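Local coordinates for protein teichoic acid D-alanine hydrolase (Staphylococcus aureus, PDB 5ZH8) that removes ester-linked D-alanine from wall teichoic acid and lipoteichoic acid, affecting methicillin resistance, at residues K154-P166 against V193-Y206. Sequence-based numbering, arbitrary orientation.
Sequences KYLPWFKTSKPIP and VKAIQKRGIDPKKY
The loop 156-165 runs beside the last turns of helix 189-199 and the chain that follows it, bringing Phe159 closest to Gln197 (CA to CA 5.8 Å) and Thr161 beside Gly200. One hydrogen bond ties the helix side chain to the loop backbone: the amide of Gln197, its chain bent at chi2 (-82°), donates from NE2 to Lys160 O at 2.7 Å, nearly straight (159°) but tilted from the carbonyl plane. Gln197 CB lies 3.7 Å from Phe159 CD1, while Ile196 CG2 meets that ring at its edge. Trp158 is clasped between two aliphatic chains, Leu156 CG near the rim of one face and Lys194 CE over the centre of the other; Lys194 NZ reaches on above the five-membered ring, a cation-pi contact. Farther along, Ile201 CD1 packs 3.6 Å from Ile165 CD1. Lys163, folded at chi3 and chi4, lays CE over the Tyr206 ring, 3.4 Å from its centroid, with NZ above the same face. Thr161 OG1 donates forward to Lys163 O within the loop. The contact lies at the periphery of the beta-lactamase-like fold, where helix 213-227 meets Leu156 and Phe159, and Ile165 touches Val152 of helix 152-155 and Leu170 of helix 167-171.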
loop_
_atom_site.group_PDB
_atom_site.type_symbol
_atom_site.label_atom_id
_atom_site.label_comp_id
_atom_site.label_asym_id
_atom_site.label_seq_id
_atom_site.Cartn_x
_atom_site.Cartn_y
_atom_site.Cartn_z
ATOM N N LYS A 154 34.058 -11.007 -10.529
ATOM C CA LYS A 154 34.935 -12.115 -10.144
ATOM C C LYS A 154 34.185 -13.448 -10.125
ATOM O O LYS A 154 34.661 -14.439 -10.688
ATOM C CB LYS A 154 35.558 -11.853 -8.770
ATOM C CG LYS A 154 36.669 -12.811 -8.398
ATOM C CD LYS A 154 37.093 -12.605 -6.962
ATOM C CE LYS A 154 38.353 -13.400 -6.647
ATOM N NZ LYS A 154 38.518 -13.605 -5.184
ATOM N N TYR A 155 33.013 -13.460 -9.494
ATOM C CA TYR A 155 32.234 -14.688 -9.331
ATOM C C TYR A 155 31.202 -14.890 -10.438
ATOM O O TYR A 155 30.777 -16.017 -10.697
ATOM C CB TYR A 155 31.552 -14.709 -7.961
ATOM C CG TYR A 155 32.489 -14.355 -6.827
ATOM C CD1 TYR A 155 33.369 -15.292 -6.294
ATOM C CD2 TYR A 155 32.502 -13.071 -6.301
ATOM C CE1 TYR A 155 34.236 -14.955 -5.270
ATOM C CE2 TYR A 155 33.363 -12.726 -5.267
ATOM C CZ TYR A 155 34.230 -13.671 -4.755
ATOM O OH TYR A 155 35.092 -13.336 -3.734
ATOM N N LEU A 156 30.819 -13.800 -11.095
ATOM C CA LEU A 156 29.796 -13.828 -12.132
ATOM C C LEU A 156 30.309 -13.050 -13.348
ATOM O O LEU A 156 29.848 -11.942 -13.616
ATOM C CB LEU A 156 28.500 -13.229 -11.573
ATOM C CG LEU A 156 27.180 -13.602 -12.239
ATOM C CD1 LEU A 156 26.988 -15.120 -12.338
ATOM C CD2 LEU A 156 26.039 -12.958 -11.459
ATOM N N PRO A 157 31.279 -13.636 -14.085
ATOM C CA PRO A 157 32.044 -12.997 -15.175
ATOM C C PRO A 157 31.231 -12.161 -16.159
ATOM O O PRO A 157 31.683 -11.093 -16.570
ATOM C CB PRO A 157 32.672 -14.185 -15.902
ATOM C CG PRO A 157 32.816 -15.229 -14.856
ATOM C CD PRO A 157 31.699 -15.037 -13.880
ATOM N N TRP A 158 30.053 -12.651 -16.535
ATOM C CA TRP A 158 29.214 -11.967 -17.526
ATOM C C TRP A 158 28.517 -10.720 -16.980
ATOM O O TRP A 158 28.160 -9.835 -17.756
ATOM C CB TRP A 158 28.192 -12.921 -18.166
ATOM C CG TRP A 158 27.405 -13.767 -17.213
ATOM C CD1 TRP A 158 27.711 -15.030 -16.794
ATOM C CD2 TRP A 158 26.173 -13.422 -16.580
ATOM N NE1 TRP A 158 26.749 -15.491 -15.932
ATOM C CE2 TRP A 158 25.791 -14.524 -15.782
ATOM C CE3 TRP A 158 25.355 -12.285 -16.603
ATOM C CZ2 TRP A 158 24.626 -14.525 -15.012
ATOM C CZ3 TRP A 158 24.190 -12.290 -15.846
ATOM C CH2 TRP A 158 23.839 -13.403 -15.060
ATOM N N PHE A 159 28.334 -10.637 -15.661
ATOM C CA PHE A 159 27.757 -9.445 -15.050
ATOM C C PHE A 159 28.756 -8.282 -15.075
ATOM O O PHE A 159 29.375 -7.947 -14.060
ATOM C CB PHE A 159 27.289 -9.731 -13.619
ATOM C CG PHE A 159 26.329 -8.705 -13.086
ATOM C CD1 PHE A 159 24.966 -8.845 -13.305
ATOM C CD2 PHE A 159 26.786 -7.591 -12.386
ATOM C CE1 PHE A 159 24.078 -7.906 -12.833
ATOM C CE2 PHE A 159 25.898 -6.642 -11.907
ATOM C CZ PHE A 159 24.542 -6.801 -12.131
ATOM N N LYS A 160 28.909 -7.674 -16.250
ATOM C CA LYS A 160 29.836 -6.564 -16.438
ATOM C C LYS A 160 29.119 -5.235 -16.251
ATOM O O LYS A 160 27.933 -5.105 -16.563
ATOM C CB LYS A 160 30.489 -6.637 -17.817
ATOM C CG LYS A 160 31.988 -6.929 -17.783
ATOM C CD LYS A 160 32.771 -5.851 -17.036
ATOM C CE LYS A 160 34.236 -5.808 -17.453
ATOM N NZ LYS A 160 34.984 -4.780 -16.680
ATOM N N THR A 161 29.854 -4.251 -15.739
ATOM C CA THR A 161 29.270 -2.990 -15.287
ATOM C C THR A 161 30.275 -1.844 -15.419
ATOM O O THR A 161 31.469 -2.039 -15.200
ATOM C CB THR A 161 28.790 -3.116 -13.822
ATOM O OG1 THR A 161 28.704 -1.819 -13.221
ATOM C CG2 THR A 161 29.750 -3.981 -13.003
ATOM N N SER A 162 29.777 -0.657 -15.762
ATOM C CA SER A 162 30.611 0.532 -16.034
ATOM C C SER A 162 31.749 0.719 -15.020
ATOM O O SER A 162 32.851 1.128 -15.375
ATOM C CB SER A 162 29.749 1.813 -16.069
ATOM O OG SER A 162 28.356 1.532 -16.135
ATOM N N LYS A 163 31.454 0.434 -13.755
ATOM C CA LYS A 163 32.437 0.430 -12.685
ATOM C C LYS A 163 32.272 -0.873 -11.905
ATOM O O LYS A 163 31.201 -1.478 -11.941
ATOM C CB LYS A 163 32.208 1.642 -11.776
ATOM C CG LYS A 163 32.265 2.976 -12.511
ATOM C CD LYS A 163 32.135 4.168 -11.573
ATOM C CE LYS A 163 30.707 4.372 -11.070
ATOM N NZ LYS A 163 29.774 4.931 -12.095
ATOM N N PRO A 164 33.323 -1.310 -11.184
ATOM C CA PRO A 164 33.207 -2.548 -10.411
ATOM C C PRO A 164 32.298 -2.388 -9.202
ATOM O O PRO A 164 32.321 -1.346 -8.552
ATOM C CB PRO A 164 34.644 -2.816 -9.961
ATOM C CG PRO A 164 35.273 -1.470 -9.903
ATOM C CD PRO A 164 34.653 -0.690 -11.028
ATOM N N ILE A 165 31.496 -3.411 -8.919
ATOM C CA ILE A 165 30.574 -3.406 -7.780
ATOM C C ILE A 165 30.948 -4.498 -6.785
ATOM O O ILE A 165 30.765 -5.674 -7.087
ATOM C CB ILE A 165 29.136 -3.725 -8.237
ATOM C CG1 ILE A 165 28.663 -2.766 -9.331
ATOM C CG2 ILE A 165 28.181 -3.735 -7.043
ATOM C CD1 ILE A 165 27.421 -3.261 -10.052
ATOM N N PRO A 166 31.461 -4.133 -5.596
ATOM C CA PRO A 166 31.749 -5.198 -4.633
ATOM C C PRO A 166 30.468 -5.877 -4.156
ATOM O O PRO A 166 29.413 -5.241 -4.130
ATOM C CB PRO A 166 32.453 -4.464 -3.482
ATOM C CG PRO A 166 32.072 -3.038 -3.627
ATOM C CD PRO A 166 31.832 -2.800 -5.088
ATOM N N VAL A 193 18.536 -11.543 -13.856
ATOM C CA VAL A 193 19.856 -10.946 -13.602
ATOM C C VAL A 193 20.558 -10.535 -14.902
ATOM O O VAL A 193 21.348 -9.591 -14.905
ATOM C CB VAL A 193 20.767 -11.868 -12.750
ATOM C CG1 VAL A 193 22.156 -11.261 -12.565
ATOM C CG2 VAL A 193 20.111 -12.147 -11.406
ATOM N N LYS A 194 20.269 -11.234 -15.997
ATOM C CA LYS A 194 20.763 -10.814 -17.308
ATOM C C LYS A 194 20.023 -9.569 -17.806
ATOM O O LYS A 194 20.563 -8.796 -18.582
ATOM C CB LYS A 194 20.709 -11.965 -18.326
ATOM C CG LYS A 194 22.090 -12.553 -18.592
ATOM C CD LYS A 194 22.094 -14.020 -18.997
ATOM C CE LYS A 194 23.530 -14.525 -19.171
ATOM N NZ LYS A 194 23.665 -15.752 -20.015
ATOM N N ALA A 195 18.792 -9.375 -17.351
ATOM C CA ALA A 195 18.065 -8.132 -17.616
ATOM C C ALA A 195 18.672 -6.962 -16.839
ATOM O O ALA A 195 18.883 -5.886 -17.402
ATOM C CB ALA A 195 16.587 -8.288 -17.279
ATOM N N ILE A 196 18.955 -7.189 -15.553
ATOM C CA ILE A 196 19.566 -6.182 -14.669
ATOM C C ILE A 196 20.941 -5.743 -15.161
ATOM O O ILE A 196 21.338 -4.593 -14.996
ATOM C CB ILE A 196 19.767 -6.753 -13.239
ATOM C CG1 ILE A 196 18.428 -6.928 -12.518
ATOM C CG2 ILE A 196 20.687 -5.869 -12.405
ATOM C CD1 ILE A 196 18.509 -7.850 -11.317
ATOM N N GLN A 197 21.681 -6.680 -15.738
ATOM C CA GLN A 197 23.011 -6.381 -16.261
ATOM C C GLN A 197 22.932 -5.422 -17.452
ATOM O O GLN A 197 23.746 -4.512 -17.557
ATOM C CB GLN A 197 23.768 -7.677 -16.610
ATOM C CG GLN A 197 25.237 -7.489 -16.953
ATOM C CD GLN A 197 25.490 -7.070 -18.385
ATOM O OE1 GLN A 197 24.725 -7.401 -19.285
ATOM N NE2 GLN A 197 26.577 -6.341 -18.600
ATOM N N LYS A 198 21.948 -5.618 -18.330
ATOM C CA LYS A 198 21.729 -4.712 -19.457
ATOM C C LYS A 198 21.376 -3.288 -18.990
ATOM O O LYS A 198 21.917 -2.310 -19.514
ATOM C CB LYS A 198 20.649 -5.263 -20.406
ATOM C CG LYS A 198 20.527 -4.533 -21.736
ATOM C CD LYS A 198 21.743 -4.732 -22.627
ATOM C CE LYS A 198 21.486 -4.195 -24.028
ATOM N NZ LYS A 198 22.657 -4.334 -24.940
ATOM N N ARG A 199 20.479 -3.172 -18.013
ATOM C CA ARG A 199 20.097 -1.864 -17.492
ATOM C C ARG A 199 21.290 -1.186 -16.834
ATOM O O ARG A 199 21.481 0.010 -16.991
ATOM C CB ARG A 199 18.962 -1.986 -16.489
ATOM C CG ARG A 199 17.680 -2.556 -17.069
ATOM C CD ARG A 199 16.480 -1.998 -16.333
ATOM N NE ARG A 199 16.272 -0.594 -16.685
ATOM C CZ ARG A 199 15.696 0.320 -15.905
ATOM N NH1 ARG A 199 15.257 0.019 -14.678
ATOM N NH2 ARG A 199 15.571 1.568 -16.353
ATOM N N GLY A 200 22.048 -1.954 -16.054
ATOM C CA GLY A 200 23.316 -1.506 -15.508
ATOM C C GLY A 200 23.216 -0.411 -14.468
ATOM O O GLY A 200 22.249 -0.328 -13.698
ATOM N N ILE A 201 24.227 0.452 -14.467
ATOM C CA ILE A 201 24.431 1.451 -13.409
ATOM C C ILE A 201 23.733 2.773 -13.707
ATOM O O ILE A 201 23.587 3.173 -14.862
ATOM C CB ILE A 201 25.954 1.659 -13.134
ATOM C CG1 ILE A 201 26.369 0.836 -11.921
ATOM C CG2 ILE A 201 26.336 3.107 -12.826
ATOM C CD1 ILE A 201 26.036 -0.631 -12.047
ATOM N N ASP A 202 23.313 3.437 -12.635
ATOM C CA ASP A 202 22.763 4.781 -12.696
ATOM C C ASP A 202 23.762 5.733 -12.028
ATOM O O ASP A 202 23.902 5.714 -10.798
ATOM C CB ASP A 202 21.419 4.818 -11.977
ATOM C CG ASP A 202 20.749 6.169 -12.065
ATOM O OD1 ASP A 202 20.968 6.885 -13.062
ATOM O OD2 ASP A 202 19.992 6.511 -11.135
ATOM N N PRO A 203 24.483 6.544 -12.832
ATOM C CA PRO A 203 25.597 7.332 -12.303
ATOM C C PRO A 203 25.269 8.164 -11.075
ATOM O O PRO A 203 25.995 8.073 -10.099
ATOM C CB PRO A 203 25.979 8.232 -13.475
ATOM C CG PRO A 203 25.663 7.412 -14.673
ATOM C CD PRO A 203 24.489 6.548 -14.306
ATOM N N LYS A 204 24.195 8.952 -11.122
ATOM C CA LYS A 204 23.817 9.842 -10.013
ATOM C C LYS A 204 23.592 9.095 -8.693
ATOM O O LYS A 204 23.855 9.632 -7.622
ATOM C CB LYS A 204 22.582 10.681 -10.379
ATOM C CG LYS A 204 21.278 9.912 -10.585
ATOM C CD LYS A 204 20.132 10.832 -10.999
ATOM C CE LYS A 204 20.299 11.397 -12.408
ATOM N NZ LYS A 204 20.420 10.332 -13.444
ATOM N N LYS A 205 23.109 7.858 -8.796
ATOM C CA LYS A 205 22.871 7.000 -7.642
ATOM C C LYS A 205 24.061 6.100 -7.285
ATOM O O LYS A 205 23.944 5.256 -6.402
ATOM C CB LYS A 205 21.604 6.162 -7.872
ATOM C CG LYS A 205 20.327 6.957 -7.622
ATOM C CD LYS A 205 19.995 7.025 -6.132
ATOM C CE LYS A 205 19.229 8.290 -5.752
ATOM N NZ LYS A 205 17.936 8.435 -6.478
ATOM N N TYR A 206 25.189 6.253 -7.964
ATOM C CA TYR A 206 26.354 5.427 -7.621
ATOM C C TYR A 206 26.852 5.680 -6.190
ATOM O O TYR A 206 26.959 6.825 -5.743
ATOM C CB TYR A 206 27.496 5.598 -8.628
ATOM C CG TYR A 206 28.801 4.981 -8.162
ATOM C CD1 TYR A 206 28.952 3.594 -8.079
ATOM C CD2 TYR A 206 29.887 5.785 -7.797
ATOM C CE1 TYR A 206 30.141 3.030 -7.646
ATOM C CE2 TYR A 206 31.078 5.227 -7.366
ATOM C CZ TYR A 206 31.202 3.852 -7.292
ATOM O OH TYR A 206 32.391 3.300 -6.865
#